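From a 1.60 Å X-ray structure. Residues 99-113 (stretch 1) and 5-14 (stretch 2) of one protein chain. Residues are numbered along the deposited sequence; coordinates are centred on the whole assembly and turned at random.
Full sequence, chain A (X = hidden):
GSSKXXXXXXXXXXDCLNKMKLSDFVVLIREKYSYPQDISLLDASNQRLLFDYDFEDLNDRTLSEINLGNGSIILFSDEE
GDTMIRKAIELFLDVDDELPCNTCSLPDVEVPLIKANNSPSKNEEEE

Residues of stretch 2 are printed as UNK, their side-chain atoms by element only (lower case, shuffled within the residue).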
ATOM      1  N   LEU A  99       9.816   9.637  14.352  1.00120.29           N
ATOM      2  CA  LEU A  99      10.166   8.239  14.182  1.00110.13           C
ATOM      3  C   LEU A  99      11.624   8.221  13.764  1.00104.42           C
ATOM      4  O   LEU A  99      12.120   9.197  13.203  1.00100.54           O
ATOM      5  CB  LEU A  99       9.309   7.578  13.103  1.00105.36           C
ATOM      6  CG  LEU A  99       7.952   7.025  13.533  1.00 98.90           C
ATOM      7  CD1 LEU A  99       7.276   6.314  12.373  1.00 95.98           C
ATOM      8  CD2 LEU A  99       8.105   6.083  14.714  1.00 95.77           C
ATOM      9  N   PRO A 100      12.326   7.122  14.049  1.00100.82           N
ATOM     10  CA  PRO A 100      13.713   7.021  13.597  1.00 90.71           C
ATOM     11  C   PRO A 100      13.785   7.113  12.080  1.00 63.59           C
ATOM     12  O   PRO A 100      12.809   6.798  11.401  1.00 63.78           O
ATOM     13  CB  PRO A 100      14.127   5.629  14.058  1.00107.43           C
ATOM     14  CG  PRO A 100      13.219   5.309  15.186  1.00110.61           C
ATOM     15  CD  PRO A 100      11.916   5.955  14.850  1.00106.78           C
ATOM     16  N   CYS A 101      14.922   7.551  11.557  1.00 34.87           N
ATOM     17  CA  CYS A 101      15.086   7.691  10.118  1.00 14.87           C
ATOM     18  C   CYS A 101      14.879   6.362   9.410  1.00 16.60           C
ATOM     19  O   CYS A 101      15.132   5.300   9.975  1.00 31.82           O
ATOM     20  CB  CYS A 101      16.463   8.259   9.790  1.00 29.15           C
ATOM     21  SG  CYS A 101      16.645   9.998  10.222  1.00 51.36           S
ATOM     22  N   ASN A 102      14.401   6.425   8.172  1.00 12.42           N
ATOM     23  CA  ASN A 102      14.243   5.230   7.362  1.00 11.83           C
ATOM     24  C   ASN A 102      13.416   4.177   8.081  1.00 16.73           C
ATOM     25  O   ASN A 102      13.769   3.002   8.106  1.00 25.72           O
ATOM     26  CB  ASN A 102      15.611   4.667   6.980  1.00 24.23           C
ATOM     27  CG  ASN A 102      16.457   5.672   6.228  1.00 10.28           C
ATOM     28  OD1 ASN A 102      16.028   6.218   5.216  1.00 23.03           O
ATOM     29  ND2 ASN A 102      17.658   5.927   6.722  1.00 13.95           N
ATOM     30  N   THR A 103      12.317   4.619   8.676  1.00 14.34           N
ATOM     31  CA  THR A 103      11.355   3.711   9.258  1.00  9.07           C
ATOM     32  C   THR A 103      10.200   3.580   8.277  1.00 35.39           C
ATOM     33  O   THR A 103       9.660   4.577   7.805  1.00 15.76           O
ATOM     34  CB  THR A 103      10.829   4.228  10.610  1.00 13.13           C
ATOM     35  OG1 THR A 103      11.932   4.480  11.486  1.00 22.34           O
ATOM     36  CG2 THR A 103       9.909   3.212  11.256  1.00 22.50           C
ATOM     37  N   CYS A 104       9.859   2.347   7.939  1.00 16.73           N
ATOM     38  CA  CYS A 104       8.628   2.067   7.227  1.00  8.72           C
ATOM     39  C   CYS A 104       8.064   0.790   7.793  1.00 15.16           C
ATOM     40  O   CYS A 104       8.337  -0.294   7.290  1.00 33.23           O
ATOM     41  CB  CYS A 104       8.865   1.905   5.732  1.00 24.93           C
ATOM     42  SG  CYS A 104       7.364   1.466   4.821  1.00 33.82           S
ATOM     43  N   SER A 105       7.283   0.922   8.855  1.00 15.50           N
ATOM     44  CA  SER A 105       6.803  -0.236   9.587  1.00  9.46           C
ATOM     45  C   SER A 105       5.384  -0.610   9.171  1.00 11.41           C
ATOM     46  O   SER A 105       4.447   0.124   9.449  1.00  9.64           O
ATOM     47  CB  SER A 105       6.847   0.062  11.084  1.00 10.27           C
ATOM     48  OG  SER A 105       6.729  -1.118  11.853  1.00 27.66           O
ATOM     49  N   LEU A 106       5.227  -1.752   8.505  1.00 17.72           N
ATOM     50  CA  LEU A 106       3.903  -2.227   8.131  1.00 13.70           C
ATOM     51  C   LEU A 106       3.236  -2.962   9.287  1.00 17.46           C
ATOM     52  O   LEU A 106       3.875  -3.721  10.006  1.00 17.01           O
ATOM     53  CB  LEU A 106       3.960  -3.141   6.902  1.00 12.34           C
ATOM     54  CG  LEU A 106       4.357  -2.530   5.554  1.00  9.85           C
ATOM     55  CD1 LEU A 106       3.884  -3.403   4.405  1.00 21.93           C
ATOM     56  CD2 LEU A 106       3.790  -1.149   5.403  1.00 30.47           C
ATOM     57  N   PRO A 107       1.930  -2.748   9.457  1.00  8.90           N
ATOM     58  CA  PRO A 107       1.200  -3.385  10.554  1.00 14.27           C
ATOM     59  C   PRO A 107       1.090  -4.903  10.401  1.00 30.77           C
ATOM     60  O   PRO A 107       0.894  -5.419   9.294  1.00 14.51           O
ATOM     61  CB  PRO A 107      -0.188  -2.750  10.452  1.00 13.72           C
ATOM     62  CG  PRO A 107      -0.307  -2.344   9.022  1.00 12.78           C
ATOM     63  CD  PRO A 107       1.067  -1.865   8.659  1.00  6.28           C
ATOM     64  N   ASP A 108       1.207  -5.613  11.514  1.00 31.97           N
ATOM     65  CA  ASP A 108       0.932  -7.042  11.509  1.00 12.89           C
ATOM     66  C   ASP A 108      -0.566  -7.279  11.607  1.00 20.36           C
ATOM     67  O   ASP A 108      -1.147  -7.235  12.690  1.00 24.40           O
ATOM     68  CB  ASP A 108       1.708  -7.760  12.608  1.00 17.72           C
ATOM     69  CG  ASP A 108       3.163  -7.975  12.228  1.00 41.57           C
ATOM     70  OD1 ASP A 108       3.474  -9.052  11.679  1.00 38.82           O
ATOM     71  OD2 ASP A 108       3.988  -7.061  12.447  1.00 33.11           O
ATOM     72  N   VAL A 109      -1.179  -7.498  10.445  1.00 20.23           N
ATOM     73  CA  VAL A 109      -2.620  -7.672  10.315  1.00 12.15           C
ATOM     74  C   VAL A 109      -2.928  -9.041   9.714  1.00 23.56           C
ATOM     75  O   VAL A 109      -2.128  -9.591   8.958  1.00 33.33           O
ATOM     76  CB  VAL A 109      -3.226  -6.602   9.383  1.00 12.17           C
ATOM     77  CG1 VAL A 109      -4.712  -6.849   9.181  1.00 18.84           C
ATOM     78  CG2 VAL A 109      -2.976  -5.213   9.925  1.00 16.77           C
ATOM     79  N   GLU A 110      -4.091  -9.585  10.053  1.00 29.46           N
ATOM     80  CA  GLU A 110      -4.532 -10.858   9.498  1.00 35.15           C
ATOM     81  C   GLU A 110      -5.339 -10.618   8.234  1.00 28.13           C
ATOM     82  O   GLU A 110      -6.420 -10.029   8.291  1.00 16.76           O
ATOM     83  CB  GLU A 110      -5.392 -11.606  10.513  1.00 37.66           C
ATOM     84  CG  GLU A 110      -5.538 -13.086  10.231  1.00 33.71           C
ATOM     85  CD  GLU A 110      -6.094 -13.845  11.426  1.00 62.05           C
ATOM     86  OE1 GLU A 110      -7.313 -13.726  11.691  1.00 56.82           O
ATOM     87  OE2 GLU A 110      -5.310 -14.550  12.103  1.00 56.53           O
ATOM     88  N   VAL A 111      -4.803 -11.063   7.097  1.00 25.51           N
ATOM     89  CA  VAL A 111      -5.462 -10.889   5.809  1.00 11.37           C
ATOM     90  C   VAL A 111      -5.752 -12.241   5.207  1.00  9.49           C
ATOM     91  O   VAL A 111      -4.870 -12.881   4.646  1.00 11.36           O
ATOM     92  CB  VAL A 111      -4.610 -10.085   4.819  1.00  7.70           C
ATOM     93  CG1 VAL A 111      -5.379  -9.869   3.543  1.00  8.02           C
ATOM     94  CG2 VAL A 111      -4.217  -8.752   5.422  1.00 13.59           C
ATOM     95  N   PRO A 112      -7.005 -12.682   5.314  1.00 14.32           N
ATOM     96  CA  PRO A 112      -7.391 -14.026   4.900  1.00 19.15           C
ATOM     97  C   PRO A 112      -7.708 -14.095   3.413  1.00 12.73           C
ATOM     98  O   PRO A 112      -7.918 -13.061   2.784  1.00 15.39           O
ATOM     99  CB  PRO A 112      -8.680 -14.277   5.692  1.00  9.92           C
ATOM    100  CG  PRO A 112      -9.065 -12.917   6.323  1.00 13.56           C
ATOM    101  CD  PRO A 112      -8.164 -11.883   5.743  1.00 28.00           C
ATOM    102  N   LEU A 113      -7.734 -15.304   2.869  1.00 11.03           N
ATOM    103  CA  LEU A 113      -8.357 -15.546   1.585  1.00  9.34           C
ATOM    104  C   LEU A 113      -9.872 -15.557   1.781  1.00 15.49           C
ATOM    105  O   LEU A 113     -10.370 -16.079   2.778  1.00 20.59           O
ATOM    106  CB  LEU A 113      -7.916 -16.890   1.015  1.00 10.33           C
ATOM    107  CG  LEU A 113      -6.484 -17.050   0.516  1.00 12.35           C
ATOM    108  CD1 LEU A 113      -6.373 -18.377  -0.213  1.00  9.84           C
ATOM    109  CD2 LEU A 113      -6.119 -15.909  -0.409  1.00  1.07           C
ATOM    110  N   UNK A   5     -13.184  -4.863   4.847  1.00 37.82           N
ATOM    111  CA  UNK A   5     -11.797  -4.722   4.454  1.00 14.06           C
ATOM    112  C   UNK A   5     -10.910  -4.846   5.687  1.00 13.74           C
ATOM    113  O   UNK A   5     -11.332  -4.535   6.799  1.00 12.54           O
ATOM    114  c   UNK A   5     -10.305  -3.355   2.986  1.00 25.13           C
ATOM    115  c   UNK A   5     -11.569  -3.352   3.800  1.00  6.07           C
ATOM    116  c   UNK A   5     -11.540  -2.262   4.856  1.00 10.85           C
ATOM    117  N   UNK A   6      -9.688  -5.327   5.498  1.00 11.17           N
ATOM    118  CA  UNK A   6      -8.731  -5.334   6.590  1.00  7.51           C
ATOM    119  C   UNK A   6      -8.190  -3.921   6.766  1.00  8.57           C
ATOM    120  O   UNK A   6      -8.196  -3.121   5.828  1.00 10.01           O
ATOM    121  c   UNK A   6      -7.613  -6.337   6.330  1.00  4.41           C
ATOM    122  s   UNK A   6      -8.241  -7.988   6.113  1.00 21.41           S
ATOM    123  N   UNK A   7      -7.756  -3.603   7.976  1.00  9.09           N
ATOM    124  CA  UNK A   7      -7.271  -2.263   8.258  1.00  5.24           C
ATOM    125  C   UNK A   7      -6.022  -2.295   9.119  1.00  8.97           C
ATOM    126  O   UNK A   7      -5.879  -3.148   9.991  1.00 13.20           O
ATOM    127  c   UNK A   7      -9.600  -1.229   8.073  1.00 11.11           C
ATOM    128  c   UNK A   7     -12.100   0.416   7.071  1.00 19.14           C
ATOM    129  n   UNK A   7     -11.119   1.259   6.780  1.00 32.30           N
ATOM    130  c   UNK A   7      -8.363  -1.431   8.934  1.00  5.75           C
ATOM    131  c   UNK A   7     -10.736  -0.587   8.854  1.00 19.68           C
ATOM    132  n   UNK A   7     -11.949  -0.469   8.049  1.00 14.26           N
ATOM    133  n   UNK A   7     -13.232   0.460   6.387  1.00 21.76           N
ATOM    134  N   UNK A   8      -5.123  -1.361   8.857  1.00  4.62           N
ATOM    135  CA  UNK A   8      -3.924  -1.207   9.660  1.00  8.16           C
ATOM    136  C   UNK A   8      -3.305   0.165   9.488  1.00  7.93           C
ATOM    137  O   UNK A   8      -3.711   0.922   8.606  1.00 10.44           O
ATOM    138  N   UNK A   9      -2.332   0.484  10.335  1.00  8.21           N
ATOM    139  CA  UNK A   9      -1.566   1.712  10.222  1.00  7.38           C
ATOM    140  C   UNK A   9      -0.133   1.404   9.808  1.00  8.65           C
ATOM    141  O   UNK A   9       0.524   0.551  10.402  1.00 10.10           O
ATOM    142  c   UNK A   9      -0.563   3.659  11.486  1.00  3.10           C
ATOM    143  c   UNK A   9      -1.539   2.490  11.559  1.00  4.01           C
ATOM    144  c   UNK A   9      -2.924   2.979  11.921  1.00  6.54           C
ATOM    145  N   UNK A  10       0.339   2.096   8.778  1.00  6.81           N
ATOM    146  CA  UNK A  10       1.751   2.073   8.425  1.00  9.25           C
ATOM    147  C   UNK A  10       2.459   3.208   9.145  1.00 18.88           C
ATOM    148  O   UNK A  10       2.069   4.366   9.014  1.00 12.32           O
ATOM    149  c   UNK A  10       1.954   2.233   6.908  1.00 10.38           C
ATOM    150  c   UNK A  10       3.420   2.357   6.580  1.00 10.34           C
ATOM    151  c   UNK A  10       1.357   1.043   6.162  1.00  8.24           C
ATOM    152  c   UNK A  10       1.430   1.169   4.651  1.00 11.65           C
ATOM    153  N   UNK A  11       3.493   2.875   9.913  1.00 12.18           N
ATOM    154  CA  UNK A  11       4.318   3.881  10.578  1.00 17.26           C
ATOM    155  C   UNK A  11       5.513   4.259   9.705  1.00 19.09           C
ATOM    156  O   UNK A  11       6.436   3.463   9.516  1.00 16.49           O
ATOM    157  c   UNK A  11       4.802   3.373  11.938  1.00 18.33           C
ATOM    158  n   UNK A  11       2.380   2.905  15.580  1.00 43.19           N
ATOM    159  c   UNK A  11       3.142   1.748  15.034  1.00 47.76           C
ATOM    160  c   UNK A  11       4.243   2.206  14.087  1.00 38.60           C
ATOM    161  c   UNK A  11       3.686   2.993  12.903  1.00 19.03           C
ATOM    162  N   UNK A  12       5.484   5.482   9.182  1.00 22.40           N
ATOM    163  CA  UNK A  12       6.502   5.985   8.264  1.00 13.85           C
ATOM    164  C   UNK A  12       7.210   7.181   8.858  1.00 20.53           C
ATOM    165  O   UNK A  12       6.573   8.051   9.440  1.00 36.26           O
ATOM    166  c   UNK A  12       5.750   5.448   5.794  1.00 22.05           C
ATOM    167  c   UNK A  12       4.660   5.893   4.845  1.00 34.98           C
ATOM    168  c   UNK A  12       5.853   6.433   6.951  1.00 13.77           C
ATOM    169  c   UNK A  12       7.078   5.345   5.072  1.00 14.32           C
ATOM    170  N   UNK A  13       8.528   7.228   8.703  1.00 11.34           N
ATOM    171  CA  UNK A  13       9.271   8.441   8.990  1.00 11.26           C
ATOM    172  C   UNK A  13       9.156   9.372   7.783  1.00 13.44           C
ATOM    173  O   UNK A  13       8.885   8.930   6.669  1.00 13.42           O
ATOM    174  o   UNK A  13      11.383   7.479   8.231  1.00 14.40           O
ATOM    175  c   UNK A  13      10.734   8.125   9.311  1.00 14.72           C
ATOM    176  N   UNK A  14       9.349  10.663   8.010  1.00 14.10           N
ATOM    177  CA  UNK A  14       9.207  11.657   6.955  1.00 15.36           C
ATOM    178  C   UNK A  14      10.154  11.401   5.793  1.00 19.02           C
ATOM    179  O   UNK A  14       9.770  11.494   4.633  1.00 21.13           O
ATOM    180  c   UNK A  14       9.458  13.052   7.520  1.00 26.26           C
ATOM    181  o   UNK A  14       8.736  13.238   8.725  1.00 37.16           O
TER
HETATM  182  O   HOH W   1       2.643  -0.394  12.095  1.00 20.31           O

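Position 5 carries three side-chain carbons, one bonded to CA and bearing the other two, and none comes within reach of stretch 1. This fork at CB, with no heteroatom, is valine, Val 5.

Position 6 has one carbon, then a sulfur that lies 3.9 Å from Pro 112 CD and 4.2 Å from Val 111 CG2, while its CB is 4.1 Å from Val 109 CG1, so three side chains of stretch 1 pack around it. One carbon followed by one sulfur is the signature of cysteine. Cys 6 is buried and its CA-to-CB bond points toward stretch 1.

At position 7 three carbons lead to a nitrogen, then to a carbon carrying two more nitrogens. The CA-to-CB bond points away from stretch 1, and the contact is made by the backbone, with O of position 7 at 3.6 Å from Val 109 CG2. The guanidinium group identifies arginine, Arg 7.

Position 8 has no side-chain atoms, and its CA is approached by Pro 107 CG to 3.8 Å. It is therefore glycine. The reason a side chain would not fit here can be measured: an ideal CB on Gly 8 would lie 2.6 Å from Pro 107 CG and 3.0 Å from Val 109 CG2, both clashes.

Position 9 again shows three carbons forked at the first. They point away from stretch 1, yet the backbone O of position 9 lies 3.0 Å from Pro 107 CD. The residue is valine. Water 1 donates to Val 9 O at 2.9 Å and to Ser 105 O at 3.2 Å, linking the two backbones.

Position 10 has four carbons, forked at the first, with one arm two carbons long. The inner carbon of that arm packs 3.4 Å from Leu 106 CD2 and 3.8 Å from Pro 107 CD. This is isoleucine, Ile 10.

Position 11 is an unbranched row of four carbons ending in nitrogen. Its CB lies 4.0 Å from Ser 105 CB and 3.9 Å from Leu 99 CD1, but the end of the chain leads away. It is lysine, Lys 11.

Position 12 has four carbons forked at the second, and one of its terminal carbons reaches Cys 104 SG at 3.9 Å. The fork makes it leucine; the chi1 of Leu 12, -93°, lies between wells.

Position 13 holds one carbon and one oxygen, and that oxygen accepts a hydrogen bond from Thr 103 N at 3.0 Å: serine. Ser 13 occupies an N-cap position right before a helix.

Position 14 repeats that composition without contacting stretch 1, and is also serine, Ser 14.

The contact works as a short antiparallel pairing extended by apolar packing without further direct hydrogen bonds between the stretches. Lys 11 N donates to Ser 105 O at 2.9 Å, Ser 105 N donates to Lys 11 O at 2.8 Å, and Ser 13 N donates to Thr 103 O at 3.0 Å. Cys 104 and Leu 12 share one face of the sheet, Ser 105 and Lys 11 the other. Beyond this ladder, Pro 107 and Val 109 pack against the strand around Gly 8, and 720 Å² is buried in all.

Stretch 2, residues 5-14: VCRGVIKLSS
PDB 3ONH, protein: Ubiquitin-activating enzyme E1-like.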